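Local atomic coordinates of salt-tolerant glutaminase (Micrococcus luteus, PDB entry 3AGD), a protein that probably catalyses the hydrolysis of L-glutamine to L-glutamate and ammonium, and belongs to the glutaminase family. Residues G79-A82 and V83-V87. Sequence-based numbering, arbitrary orientation.
Sequences GFAA and VDRQV
From G79, F80 and A81 the carbonyls reach four residues ahead to the amides of V83, D84 and R85, the i to i+4 ladder of a short alpha-helix that follows directly on helix 67-78. The middle rung is the firm one: D84 N gives to F80 O over 2.7 Å. The rungs on its two sides are weak, V83 N to G79 O at 3.3 Å and R85 N to A81 O bent to 132°. G79 sits at the N-cap, and its positive phi marks the break from the preceding helix, a conformation in which a CB would be jammed against the carbonyl oxygen before it. Further on, V83 O accepts from both Q86 N and V87 N.

The turn is surface packing in the glutaminase domain, away from the glutamate-binding residues, and it joins helices 67-78, 114-123 and 227-240. The F80 ring packs against I228 and V229 of helix 227-240 and L75 of helix 67-78. D84 OD2 lies near the plane of that ring, at its edge, while OD1 makes a salt bridge to R232, whose side chain also touches F80. V83 is buried and packs on Y71 and L75 of helix 67-78 and L123 of helix 114-123; its CG2, lying anti to the carbonyl carbon, comes within 3.3 Å of G79 O.

R85 lies on the exposed side. Its chain bends at chi3 (-77°), folding the guanidinium back along the helix so that one face covers the A81 carbonyl: A81 O stands 3.7 Å above the plane, over its centre. Beyond it, NH2 of R85 rests 3.7 Å from A82 CA.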
ATOM      1  N   GLY A  79     -21.091  13.186  -0.576  1.00 21.56           N
ATOM      2  CA  GLY A  79     -19.839  13.877  -0.315  1.00 22.80           C
ATOM      3  C   GLY A  79     -19.249  13.414   1.009  1.00 23.91           C
ATOM      4  O   GLY A  79     -19.961  12.877   1.862  1.00 22.47           O
ATOM      5  N   PHE A  80     -17.950  13.625   1.193  1.00 24.83           N
ATOM      6  CA  PHE A  80     -17.269  13.199   2.417  1.00 21.07           C
ATOM      7  C   PHE A  80     -17.753  13.816   3.727  1.00 21.61           C
ATOM      8  O   PHE A  80     -17.951  13.107   4.718  1.00 20.62           O
ATOM      9  CB  PHE A  80     -15.763  13.437   2.286  1.00 18.63           C
ATOM     10  CG  PHE A  80     -15.059  12.400   1.470  1.00 20.07           C
ATOM     11  CD1 PHE A  80     -15.265  12.314   0.100  1.00 19.25           C
ATOM     12  CD2 PHE A  80     -14.207  11.483   2.082  1.00 19.88           C
ATOM     13  CE1 PHE A  80     -14.634  11.324  -0.658  1.00 22.62           C
ATOM     14  CE2 PHE A  80     -13.571  10.489   1.336  1.00 23.29           C
ATOM     15  CZ  PHE A  80     -13.785  10.408  -0.036  1.00 20.17           C
ATOM     16  N   ALA A  81     -17.935  15.131   3.745  1.00 22.54           N
ATOM     17  CA  ALA A  81     -18.365  15.804   4.966  1.00 22.86           C
ATOM     18  C   ALA A  81     -19.657  15.224   5.529  1.00 22.80           C
ATOM     19  O   ALA A  81     -19.755  14.944   6.728  1.00 23.06           O
ATOM     20  CB  ALA A  81     -18.526  17.301   4.709  1.00 24.92           C
ATOM     21  N   ALA A  82     -20.643  15.043   4.657  1.00 21.98           N
ATOM     22  CA  ALA A  82     -21.939  14.510   5.052  1.00 21.90           C
ATOM     23  C   ALA A  82     -21.847  13.086   5.590  1.00 22.04           C
ATOM     24  O   ALA A  82     -22.490  12.745   6.582  1.00 22.46           O
ATOM     25  CB  ALA A  82     -22.903  14.558   3.864  1.00 22.79           C
ATOM     26  N   VAL A  83     -21.058  12.249   4.928  1.00 20.60           N
ATOM     27  CA  VAL A  83     -20.908  10.867   5.365  1.00 20.00           C
ATOM     28  C   VAL A  83     -20.080  10.779   6.643  1.00 17.15           C
ATOM     29  O   VAL A  83     -20.435  10.046   7.569  1.00 16.95           O
ATOM     30  CB  VAL A  83     -20.240  10.000   4.270  1.00 18.49           C
ATOM     31  CG1 VAL A  83     -20.081   8.564   4.757  1.00 17.93           C
ATOM     32  CG2 VAL A  83     -21.081  10.030   3.005  1.00 17.50           C
ATOM     33  N   ASP A  84     -18.990  11.538   6.704  1.00 15.30           N
ATOM     34  CA  ASP A  84     -18.126  11.498   7.879  1.00 18.97           C
ATOM     35  C   ASP A  84     -18.798  11.998   9.150  1.00 21.86           C
ATOM     36  O   ASP A  84     -18.357  11.676  10.249  1.00 21.42           O
ATOM     37  CB  ASP A  84     -16.830  12.268   7.619  1.00 18.59           C
ATOM     38  CG  ASP A  84     -15.932  11.562   6.622  1.00 24.72           C
ATOM     39  OD1 ASP A  84     -16.266  10.424   6.225  1.00 26.67           O
ATOM     40  OD2 ASP A  84     -14.892  12.137   6.234  1.00 27.80           O
ATOM     41  N   ARG A  85     -19.866  12.777   9.004  1.00 22.52           N
ATOM     42  CA  ARG A  85     -20.594  13.271  10.166  1.00 22.59           C
ATOM     43  C   ARG A  85     -21.420  12.140  10.780  1.00 22.08           C
ATOM     44  O   ARG A  85     -21.758  12.190  11.961  1.00 23.22           O
ATOM     45  CB  ARG A  85     -21.540  14.418   9.781  1.00 27.42           C
ATOM     46  CG  ARG A  85     -20.916  15.808   9.750  1.00 31.71           C
ATOM     47  CD  ARG A  85     -22.000  16.898   9.733  1.00 36.27           C
ATOM     48  NE  ARG A  85     -22.631  17.070   8.423  1.00 38.81           N
ATOM     49  CZ  ARG A  85     -22.122  17.799   7.429  1.00 37.78           C
ATOM     50  NH1 ARG A  85     -20.966  18.436   7.590  1.00 39.71           N
ATOM     51  NH2 ARG A  85     -22.762  17.886   6.270  1.00 32.76           N
ATOM     52  N   GLN A  86     -21.734  11.120   9.982  1.00 20.77           N
ATOM     53  CA  GLN A  86     -22.552   9.999  10.455  1.00 22.28           C
ATOM     54  C   GLN A  86     -21.817   8.665  10.544  1.00 21.70           C
ATOM     55  O   GLN A  86     -22.303   7.723  11.174  1.00 21.56           O
ATOM     56  CB  GLN A  86     -23.771   9.809   9.541  1.00 24.74           C
ATOM     57  CG  GLN A  86     -24.649  11.037   9.338  1.00 26.27           C
ATOM     58  CD  GLN A  86     -25.372  11.481  10.602  1.00 31.53           C
ATOM     59  OE1 GLN A  86     -26.245  12.344  10.552  1.00 38.80           O
ATOM     60  NE2 GLN A  86     -25.011  10.895  11.737  1.00 29.29           N
ATOM     61  N   VAL A  87     -20.657   8.578   9.906  1.00 20.21           N
ATOM     62  CA  VAL A  87     -19.885   7.341   9.905  1.00 19.02           C
ATOM     63  C   VAL A  87     -18.423   7.642  10.222  1.00 17.74           C
ATOM     64  O   VAL A  87     -17.766   8.404   9.509  1.00 16.27           O
ATOM     65  CB  VAL A  87     -19.989   6.640   8.521  1.00 20.90           C
ATOM     66  CG1 VAL A  87     -19.199   5.339   8.523  1.00 23.28           C
ATOM     67  CG2 VAL A  87     -21.452   6.373   8.183  1.00 19.78           C
TER